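Local coordinates for protein telomere length regulator taz1 (Schizosaccharomyces pombe, PDB 4ZMI) that binds double-stranded telomeric DNA and regulates telomere length and function, the piece described here being its all-helical TRF-family domain, at residues A[122-127]-A[143-148]; A[129-134]-A[184-189]; A[135-140]-A[222-227]. One frame throughout, in Å; residues are numbered along the deposited sequence.

Contact 1: residues A[122-127]-A[143-148]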
loop_
_atom_site.group_PDB
_atom_site.type_symbol
_atom_site.label_atom_id
_atom_site.label_comp_id
_atom_site.label_asym_id
_atom_site.label_seq_id
_atom_site.Cartn_x
_atom_site.Cartn_y
_atom_site.Cartn_z
ATOM N N SER A 122 3.058 0.366 2.687
ATOM C CA SER A 122 2.054 0.717 3.691
ATOM C C SER A 122 0.867 -0.203 3.567
ATOM O O SER A 122 0.384 -0.719 4.561
ATOM C CB SER A 122 1.585 2.168 3.495
ATOM O OG SER A 122 2.655 3.028 3.784
ATOM N N ILE A 123 0.376 -0.384 2.341
ATOM C CA ILE A 123 -0.843 -1.168 2.157
ATOM C C ILE A 123 -0.639 -2.620 2.557
ATOM O O ILE A 123 -1.466 -3.171 3.277
ATOM C CB ILE A 123 -1.382 -1.059 0.727
ATOM C CG1 ILE A 123 -1.699 0.398 0.423
ATOM C CG2 ILE A 123 -2.643 -1.899 0.542
ATOM C CD1 ILE A 123 -1.837 0.681 -1.048
ATOM N N VAL A 124 0.458 -3.233 2.101
ATOM C CA VAL A 124 0.774 -4.608 2.498
ATOM C C VAL A 124 0.901 -4.779 4.031
ATOM O O VAL A 124 0.333 -5.702 4.593
ATOM C CB VAL A 124 2.068 -5.119 1.807
ATOM C CG1 VAL A 124 2.423 -6.532 2.286
ATOM C CG2 VAL A 124 1.915 -5.094 0.304
ATOM N N LEU A 125 1.642 -3.891 4.701
ATOM C CA LEU A 125 1.803 -3.971 6.153
ATOM C C LEU A 125 0.463 -3.762 6.839
ATOM O O LEU A 125 0.165 -4.419 7.833
ATOM C CB LEU A 125 2.822 -2.954 6.683
ATOM C CG LEU A 125 4.301 -3.285 6.410
ATOM C CD1 LEU A 125 5.125 -2.030 6.571
ATOM C CD2 LEU A 125 4.850 -4.368 7.339
ATOM N N ASP A 126 -0.346 -2.845 6.311
ATOM C CA ASP A 126 -1.652 -2.575 6.908
ATOM C C ASP A 126 -2.504 -3.828 6.837
ATOM O O ASP A 126 -3.108 -4.227 7.824
ATOM C CB ASP A 126 -2.352 -1.426 6.205
ATOM C CG ASP A 126 -3.673 -1.062 6.861
ATOM O OD1 ASP A 126 -3.698 -0.863 8.098
ATOM O OD2 ASP A 126 -4.690 -0.985 6.134
ATOM N N ALA A 127 -2.524 -4.466 5.672
ATOM C CA ALA A 127 -3.214 -5.748 5.514
ATOM C C ALA A 127 -2.686 -6.764 6.503
ATOM O O ALA A 127 -3.454 -7.447 7.175
ATOM C CB ALA A 127 -3.056 -6.279 4.086
ATOM N N VAL A 143 3.821 -12.634 0.433
ATOM C CA VAL A 143 4.611 -12.844 -0.773
ATOM C C VAL A 143 4.914 -11.502 -1.428
ATOM O O VAL A 143 6.065 -11.201 -1.763
ATOM C CB VAL A 143 3.929 -13.840 -1.734
ATOM C CG1 VAL A 143 4.699 -13.943 -3.032
ATOM C CG2 VAL A 143 3.836 -15.213 -1.062
ATOM N N LEU A 144 3.888 -10.673 -1.557
ATOM C CA LEU A 144 4.073 -9.340 -2.088
ATOM C C LEU A 144 5.053 -8.552 -1.208
ATOM O O LEU A 144 5.841 -7.755 -1.698
ATOM C CB LEU A 144 2.729 -8.650 -2.189
ATOM C CG LEU A 144 2.741 -7.385 -3.037
ATOM C CD1 LEU A 144 3.088 -7.708 -4.466
ATOM C CD2 LEU A 144 1.392 -6.671 -2.963
ATOM N N PHE A 145 5.034 -8.812 0.091
ATOM C CA PHE A 145 5.957 -8.120 0.995
ATOM C C PHE A 145 7.403 -8.489 0.697
ATOM O O PHE A 145 8.275 -7.623 0.664
ATOM C CB PHE A 145 5.625 -8.362 2.475
ATOM C CG PHE A 145 6.482 -7.560 3.418
ATOM C CD1 PHE A 145 6.113 -6.270 3.792
ATOM C CD2 PHE A 145 7.673 -8.069 3.901
ATOM C CE1 PHE A 145 6.907 -5.527 4.645
ATOM C CE2 PHE A 145 8.477 -7.325 4.742
ATOM C CZ PHE A 145 8.095 -6.057 5.120
ATOM N N GLU A 146 7.666 -9.772 0.464
ATOM C CA GLU A 146 9.032 -10.188 0.129
ATOM C C GLU A 146 9.515 -9.592 -1.175
ATOM O O GLU A 146 10.675 -9.231 -1.287
ATOM C CB GLU A 146 9.184 -11.705 0.095
ATOM C CG GLU A 146 10.612 -12.177 0.292
ATOM C CD GLU A 146 11.322 -12.499 -1.004
ATOM O OE1 GLU A 146 10.680 -12.431 -2.080
ATOM O OE2 GLU A 146 12.527 -12.830 -0.944
ATOM N N GLU A 147 8.622 -9.465 -2.149
ATOM C CA GLU A 147 8.958 -8.794 -3.401
ATOM C C GLU A 147 9.340 -7.316 -3.225
ATOM O O GLU A 147 10.339 -6.857 -3.795
ATOM C CB GLU A 147 7.821 -8.916 -4.410
ATOM C CG GLU A 147 8.190 -8.351 -5.768
ATOM C CD GLU A 147 9.219 -9.213 -6.510
ATOM O OE1 GLU A 147 9.266 -10.431 -6.246
ATOM O OE2 GLU A 147 9.971 -8.675 -7.358
ATOM N N LEU A 148 8.549 -6.576 -2.441
ATOM C CA LEU A 148 8.870 -5.183 -2.164
ATOM C C LEU A 148 10.233 -5.131 -1.501
ATOM O O LEU A 148 11.015 -4.226 -1.747
ATOM C CB LEU A 148 7.818 -4.538 -1.247
ATOM C CG LEU A 148 6.421 -4.540 -1.851
ATOM C CD1 LEU A 148 5.393 -4.053 -0.832
ATOM C CD2 LEU A 148 6.447 -3.645 -3.086
#

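Contact 2: residues A[129-134]-A[184-189]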
loop_
_atom_site.group_PDB
_atom_site.type_symbol
_atom_site.label_atom_id
_atom_site.label_comp_id
_atom_site.label_asym_id
_atom_site.label_seq_id
_atom_site.Cartn_x
_atom_site.Cartn_y
_atom_site.Cartn_z
ATOM N N LEU A 129 -1.393 -6.240 9.315
ATOM C CA LEU A 129 -1.694 -5.845 10.690
ATOM C C LEU A 129 -3.172 -6.031 10.974
ATOM O O LEU A 129 -3.570 -6.226 12.107
ATOM C CB LEU A 129 -1.310 -4.387 10.936
ATOM C CG LEU A 129 0.185 -4.119 11.076
ATOM C CD1 LEU A 129 0.475 -2.657 10.791
ATOM C CD2 LEU A 129 0.655 -4.482 12.456
ATOM N N SER A 130 -3.978 -5.966 9.925
ATOM C CA SER A 130 -5.422 -5.983 10.065
ATOM C C SER A 130 -5.942 -7.379 10.319
ATOM O O SER A 130 -6.835 -7.580 11.129
ATOM C CB SER A 130 -6.055 -5.473 8.786
ATOM O OG SER A 130 -5.832 -4.095 8.658
ATOM N N ALA A 131 -5.395 -8.347 9.599
ATOM C CA ALA A 131 -5.948 -9.686 9.637
ATOM C C ALA A 131 -5.819 -10.370 10.996
ATOM O O ALA A 131 -4.719 -10.670 11.456
ATOM C CB ALA A 131 -5.324 -10.544 8.557
ATOM N N ASP A 132 -6.956 -10.583 11.645
ATOM C CA ASP A 132 -7.066 -11.616 12.664
ATOM C C ASP A 132 -7.799 -12.745 11.974
ATOM O O ASP A 132 -7.394 -13.911 12.022
ATOM C CB ASP A 132 -7.848 -11.140 13.900
ATOM C CG ASP A 132 -8.931 -10.153 13.569
ATOM O OD1 ASP A 132 -9.125 -9.188 14.347
ATOM O OD2 ASP A 132 -9.594 -10.350 12.535
ATOM N N GLU A 133 -8.864 -12.338 11.291
ATOM C CA GLU A 133 -9.774 -13.212 10.566
ATOM C C GLU A 133 -9.045 -14.297 9.765
ATOM O O GLU A 133 -7.907 -14.108 9.320
ATOM C CB GLU A 133 -10.693 -12.361 9.661
ATOM C CG GLU A 133 -11.654 -11.397 10.413
ATOM C CD GLU A 133 -11.534 -9.915 9.994
ATOM O OE1 GLU A 133 -10.440 -9.489 9.570
ATOM O OE2 GLU A 133 -12.537 -9.170 10.102
ATOM N N GLU A 134 -9.700 -15.441 9.613
ATOM C CA GLU A 134 -9.138 -16.553 8.862
ATOM C C GLU A 134 -9.092 -16.221 7.362
ATOM O O GLU A 134 -10.138 -16.116 6.716
ATOM C CB GLU A 134 -9.967 -17.819 9.117
ATOM C CG GLU A 134 -9.376 -19.114 8.558
ATOM C CD GLU A 134 -8.340 -19.748 9.474
ATOM O OE1 GLU A 134 -7.697 -19.017 10.260
ATOM O OE2 GLU A 134 -8.173 -20.986 9.405
ATOM N N GLY A 184 -4.172 -7.377 14.423
ATOM C CA GLY A 184 -5.118 -8.469 14.580
ATOM C C GLY A 184 -4.449 -9.715 15.144
ATOM O O GLY A 184 -3.303 -9.673 15.584
ATOM N N GLN A 185 -5.162 -10.831 15.120
ATOM C CA GLN A 185 -4.674 -12.070 15.710
ATOM C C GLN A 185 -3.427 -12.599 15.025
ATOM O O GLN A 185 -2.491 -13.042 15.688
ATOM C CB GLN A 185 -5.755 -13.157 15.695
ATOM C CG GLN A 185 -5.348 -14.447 16.409
ATOM C CD GLN A 185 -6.328 -15.588 16.182
ATOM O OE1 GLN A 185 -7.443 -15.380 15.697
ATOM N NE2 GLN A 185 -5.911 -16.804 16.530
ATOM N N VAL A 186 -3.412 -12.557 13.701
ATOM C CA VAL A 186 -2.365 -13.233 12.953
ATOM C C VAL A 186 -0.988 -12.672 13.272
ATOM O O VAL A 186 -0.008 -13.413 13.352
ATOM C CB VAL A 186 -2.615 -13.145 11.450
ATOM C CG1 VAL A 186 -1.601 -13.996 10.711
ATOM C CG2 VAL A 186 -4.027 -13.607 11.128
ATOM N N TRP A 187 -0.921 -11.358 13.466
ATOM C CA TRP A 187 0.352 -10.686 13.670
ATOM C C TRP A 187 1.070 -11.195 14.898
ATOM O O TRP A 187 2.251 -11.524 14.840
ATOM C CB TRP A 187 0.141 -9.191 13.796
ATOM C CG TRP A 187 1.411 -8.398 13.908
ATOM C CD1 TRP A 187 2.080 -8.069 15.056
ATOM C CD2 TRP A 187 2.138 -7.799 12.837
ATOM N NE1 TRP A 187 3.180 -7.307 14.760
ATOM C CE2 TRP A 187 3.238 -7.126 13.402
ATOM C CE3 TRP A 187 1.978 -7.778 11.453
ATOM C CZ2 TRP A 187 4.175 -6.450 12.631
ATOM C CZ3 TRP A 187 2.905 -7.092 10.685
ATOM C CH2 TRP A 187 3.988 -6.438 11.274
ATOM N N LYS A 188 0.360 -11.243 16.014
ATOM C CA LYS A 188 0.925 -11.817 17.225
ATOM C C LYS A 188 1.054 -13.334 17.113
ATOM O O LYS A 188 2.110 -13.893 17.411
ATOM C CB LYS A 188 0.079 -11.458 18.447
ATOM C CG LYS A 188 0.186 -10.004 18.879
ATOM C CD LYS A 188 0.515 -9.881 20.363
ATOM C CE LYS A 188 1.900 -10.441 20.681
ATOM N NZ LYS A 188 2.311 -10.180 22.095
ATOM N N SER A 189 -0.015 -13.994 16.674
ATOM C CA SER A 189 -0.080 -15.457 16.697
ATOM C C SER A 189 1.008 -16.141 15.871
ATOM O O SER A 189 1.619 -17.124 16.315
ATOM C CB SER A 189 -1.450 -15.939 16.217
ATOM O OG SER A 189 -1.552 -15.855 14.807
HETATM O O HOH W 1 -2.749 -9.257 11.809
#

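Contact 3: residues A[135-140]-A[222-227]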
loop_
_atom_site.group_PDB
_atom_site.type_symbol
_atom_site.label_atom_id
_atom_site.label_comp_id
_atom_site.label_asym_id
_atom_site.label_seq_id
_atom_site.Cartn_x
_atom_site.Cartn_y
_atom_site.Cartn_z
ATOM N N ASP A 135 -7.881 -16.041 6.824
ATOM C CA ASP A 135 -7.667 -15.774 5.390
ATOM C C ASP A 135 -6.326 -16.310 4.874
ATOM O O ASP A 135 -5.348 -16.380 5.619
ATOM C CB ASP A 135 -7.742 -14.273 5.093
ATOM C CG ASP A 135 -9.119 -13.829 4.633
ATOM O OD1 ASP A 135 -9.870 -13.262 5.458
ATOM O OD2 ASP A 135 -9.446 -14.037 3.443
ATOM N N SER A 136 -6.288 -16.690 3.597
ATOM C CA SER A 136 -5.027 -16.992 2.922
ATOM C C SER A 136 -4.703 -15.818 2.003
ATOM O O SER A 136 -3.817 -15.889 1.148
ATOM C CB SER A 136 -5.094 -18.312 2.140
ATOM O OG SER A 136 -5.864 -18.190 0.954
ATOM N N PHE A 137 -5.456 -14.739 2.194
ATOM C CA PHE A 137 -5.163 -13.439 1.598
ATOM C C PHE A 137 -3.951 -12.856 2.314
ATOM O O PHE A 137 -3.246 -11.987 1.803
ATOM C CB PHE A 137 -6.384 -12.533 1.749
ATOM C CG PHE A 137 -6.074 -11.066 1.736
ATOM C CD1 PHE A 137 -5.863 -10.399 0.539
ATOM C CD2 PHE A 137 -6.031 -10.346 2.923
ATOM C CE1 PHE A 137 -5.596 -9.045 0.524
ATOM C CE2 PHE A 137 -5.764 -8.991 2.918
ATOM C CZ PHE A 137 -5.546 -8.335 1.718
ATOM N N TYR A 138 -3.717 -13.367 3.512
ATOM C CA TYR A 138 -2.512 -13.078 4.252
ATOM C C TYR A 138 -1.292 -13.560 3.482
ATOM O O TYR A 138 -0.346 -12.801 3.247
ATOM C CB TYR A 138 -2.570 -13.797 5.585
ATOM C CG TYR A 138 -1.867 -13.043 6.658
ATOM C CD1 TYR A 138 -2.478 -11.960 7.268
ATOM C CD2 TYR A 138 -0.585 -13.391 7.048
ATOM C CE1 TYR A 138 -1.836 -11.243 8.258
ATOM C CE2 TYR A 138 0.069 -12.681 8.035
ATOM C CZ TYR A 138 -0.564 -11.604 8.638
ATOM O OH TYR A 138 0.071 -10.890 9.628
ATOM N N GLY A 139 -1.324 -14.840 3.106
ATOM C CA GLY A 139 -0.251 -15.467 2.358
ATOM C C GLY A 139 0.205 -14.634 1.178
ATOM O O GLY A 139 1.397 -14.401 1.018
ATOM N N ASP A 140 -0.748 -14.178 0.365
ATOM C CA ASP A 140 -0.479 -13.249 -0.733
ATOM C C ASP A 140 0.212 -11.954 -0.267
ATOM O O ASP A 140 1.039 -11.388 -0.984
ATOM C CB ASP A 140 -1.791 -12.901 -1.459
ATOM C CG ASP A 140 -2.468 -14.129 -2.094
ATOM O OD1 ASP A 140 -1.965 -15.268 -1.918
ATOM O OD2 ASP A 140 -3.516 -13.960 -2.758
ATOM N N ILE A 222 -1.949 -5.510 -8.728
ATOM C CA ILE A 222 -3.340 -5.332 -9.115
ATOM C C ILE A 222 -4.195 -6.439 -8.547
ATOM O O ILE A 222 -5.238 -6.184 -7.962
ATOM C CB ILE A 222 -3.499 -5.319 -10.643
ATOM C CG1 ILE A 222 -2.946 -4.010 -11.208
ATOM C CG2 ILE A 222 -4.962 -5.498 -11.025
ATOM C CD1 ILE A 222 -2.715 -4.029 -12.688
ATOM N N HIS A 223 -3.735 -7.671 -8.697
ATOM C CA HIS A 223 -4.465 -8.799 -8.145
ATOM C C HIS A 223 -4.700 -8.587 -6.655
ATOM O O HIS A 223 -5.829 -8.704 -6.179
ATOM C CB HIS A 223 -3.704 -10.108 -8.363
ATOM C CG HIS A 223 -4.548 -11.334 -8.180
ATOM N ND1 HIS A 223 -4.949 -11.786 -6.940
ATOM C CD2 HIS A 223 -5.057 -12.208 -9.081
ATOM C CE1 HIS A 223 -5.675 -12.882 -7.085
ATOM N NE2 HIS A 223 -5.757 -13.158 -8.377
ATOM N N PHE A 224 -3.629 -8.258 -5.935
ATOM C CA PHE A 224 -3.689 -8.143 -4.478
ATOM C C PHE A 224 -4.601 -7.021 -4.005
ATOM O O PHE A 224 -5.350 -7.195 -3.052
ATOM C CB PHE A 224 -2.297 -7.949 -3.886
ATOM C CG PHE A 224 -2.307 -7.688 -2.407
ATOM C CD1 PHE A 224 -2.460 -8.728 -1.515
ATOM C CD2 PHE A 224 -2.158 -6.412 -1.914
ATOM C CE1 PHE A 224 -2.459 -8.496 -0.162
ATOM C CE2 PHE A 224 -2.165 -6.176 -0.562
ATOM C CZ PHE A 224 -2.316 -7.218 0.316
ATOM N N LEU A 225 -4.534 -5.873 -4.673
ATOM C CA LEU A 225 -5.402 -4.751 -4.346
ATOM C C LEU A 225 -6.856 -5.084 -4.669
ATOM O O LEU A 225 -7.770 -4.448 -4.163
ATOM C CB LEU A 225 -4.985 -3.489 -5.115
ATOM C CG LEU A 225 -3.555 -2.944 -4.986
ATOM C CD1 LEU A 225 -3.396 -1.618 -5.727
ATOM C CD2 LEU A 225 -3.152 -2.784 -3.535
ATOM N N LEU A 226 -7.069 -6.071 -5.533
ATOM C CA LEU A 226 -8.421 -6.486 -5.884
ATOM C C LEU A 226 -9.020 -7.410 -4.830
ATOM O O LEU A 226 -10.163 -7.211 -4.429
ATOM C CB LEU A 226 -8.455 -7.155 -7.258
ATOM C CG LEU A 226 -8.431 -6.234 -8.477
ATOM C CD1 LEU A 226 -8.244 -7.039 -9.750
ATOM C CD2 LEU A 226 -9.697 -5.417 -8.551
ATOM N N GLU A 227 -8.257 -8.413 -4.387
ATOM C CA GLU A 227 -8.668 -9.262 -3.263
ATOM C C GLU A 227 -9.018 -8.410 -2.054
ATOM O O GLU A 227 -10.056 -8.605 -1.425
ATOM C CB GLU A 227 -7.546 -10.201 -2.825
ATOM C CG GLU A 227 -6.896 -11.028 -3.900
ATOM C CD GLU A 227 -5.780 -11.882 -3.335
ATOM O OE1 GLU A 227 -5.943 -12.418 -2.216
ATOM O OE2 GLU A 227 -4.735 -12.002 -4.003
#

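Contact 1: residues A[122-127]-A[143-148]
Two successive helices of the all-helical TRF-family domain, 118-130 and 137-154, pack here as a helical hairpin, with Val124 set against Leu144, Phe145 and Leu148. The short segments run roughly antiparallel, at 145°, with their axes 9.9 Å apart. Val124 carries the contact, and its two methyls divide the work. CG2 lies beside the backbone N and meets both leucines: CD2 of Leu144 at 3.7 Å and CD1 of Leu148 at 3.8 Å. CG1, anti to the backbone N (chi1 177°), turns to the benzyl group of Phe145 and lies near the plane of the ring, at its edge. An alanine in place of Val124 would probably open a gap between the two leucines and Phe145, since both methyls that touch them would be gone. The touching side chains are all buried and apolar. Helix 192-203 adds Leu196, which packs on both Leu125 and Phe145, while Phe224 and Phe217 of helix 214-229 lie against Leu144 and Leu148, respectively. Leu125 starts off to one side of the interface, but its end swings in. Its CD2 methyl comes obliquely to CE1 of Phe145, at 3.6 Å.

Contact 2: residues A[129-134]-A[184-189]
Leu129 and Trp187 have their CG atoms set by the first torsions: CG of Trp187 is anti to its backbone N (chi1 -176°), and CG of Leu129 is anti to its carbonyl carbon (chi1 -75°). The two side chains lie side by side, pointing the same way. The CD2 methyl of Leu129 sits over the centre of the six-membered ring of Trp187. It is 3.6 Å from the ring centroid and 9° off the normal, a clear CH-pi contact. Leu179 of helix 176-182 touches both residues.

Backbone bonds join the end of helix 118-130 to the start of helix 185-189. Gly184 N donates to Leu129 O at 2.7 Å. Val186 N donates to Ala131 O at 3.2 Å. A water is modelled unusually close to Ala131 O, so its position is doubtful.

The two backbone segments come close between these bonds. The CA atoms of Asp132 and Gln185 are 3.9 Å apart, and CB of Asp132 lies 3.4 Å from CB of Gln185. Gly184 fits because it has no side chain: a CB there would run into the backbone of residues 130-132. Val186 rests its CG2 methyl against Ala131 O, and Tyr138 of helix 137-154 packs on Ala131, Val186 and Trp187.

Ala131 is where the chain leaves helical geometry. Its carbonyl oxygen accepts from Val186 N, so the first turn of helix 185-189 is tied to the residue that follows helix 118-130.

Contact 3: residues A[135-140]-A[222-227]
Phe137 and Phe224 form the aromatic part of this contact between helices 137-154 and 214-229. Their ring planes are nearly parallel, at 5°, but are slid so far apart that the rings barely overlap. The centroids are 5.0 Å apart. The meeting is made by the CE1 and CZ atoms of both rings. Each phenylalanine starts off to one side and brings only its end into the interface. Ala141 and Leu144 also touch Phe224.

The polar part centres on the carboxylate of Glu227. Its OE2 lies 2.6 Å from OD2 of Asp140, and the two carboxylate planes stand 86° apart. Two acid oxygens this close suggest that one of the groups holds a proton. His223, one helical turn before Glu227, donates from ND1 to OE2 of Glu227 at 3.0 Å. This histidine-carboxylate bond reaches the oxygen on its anti side, 24° out of the carboxylate plane, while OE2 stays near the plane of the imidazole. The N-H of His223 would probably help to offset the negative charge on Glu227.

Polar and aromatic parts join at Phe137. OE1 of Glu227 lies at the edge of that ring, near its plane, 3.4 Å from CD1. The positive rim of the ring is likely to suit the oxygen. CB of Glu227 packs on the same CD1 atom, and CB of Asp140 comes to the edge of the Phe224 ring.

The contact is a helix-helix packing of the all-helical TRF-family domain, joining the start of helix 137-154 to helix 214-229, with the phenylalanines buried and the acids partly exposed.

Overall arrangement
The three contacts cluster around consecutive helices 118-130 and 137-154. Contact 1 joins these two helices, and its centre is about 7 Å from that of the chain. Contact 2 ties the end of helix 118-130 to helix 185-189, nearer the periphery. Contact 3 ties the start of helix 137-154 to helix 214-229. Contacts 1 and 3 have centres about 10 Å apart and touch where Leu144 and Ala127 pack on Phe224 and Ala127 also packs on Phe137; contact 2 is about 14 Å from each. Tyr138 links contacts 2 and 3. Along the chain the segments interleave, so later helices are fastened back onto the pair. This binds distant parts of the sequence into one compact helical domain.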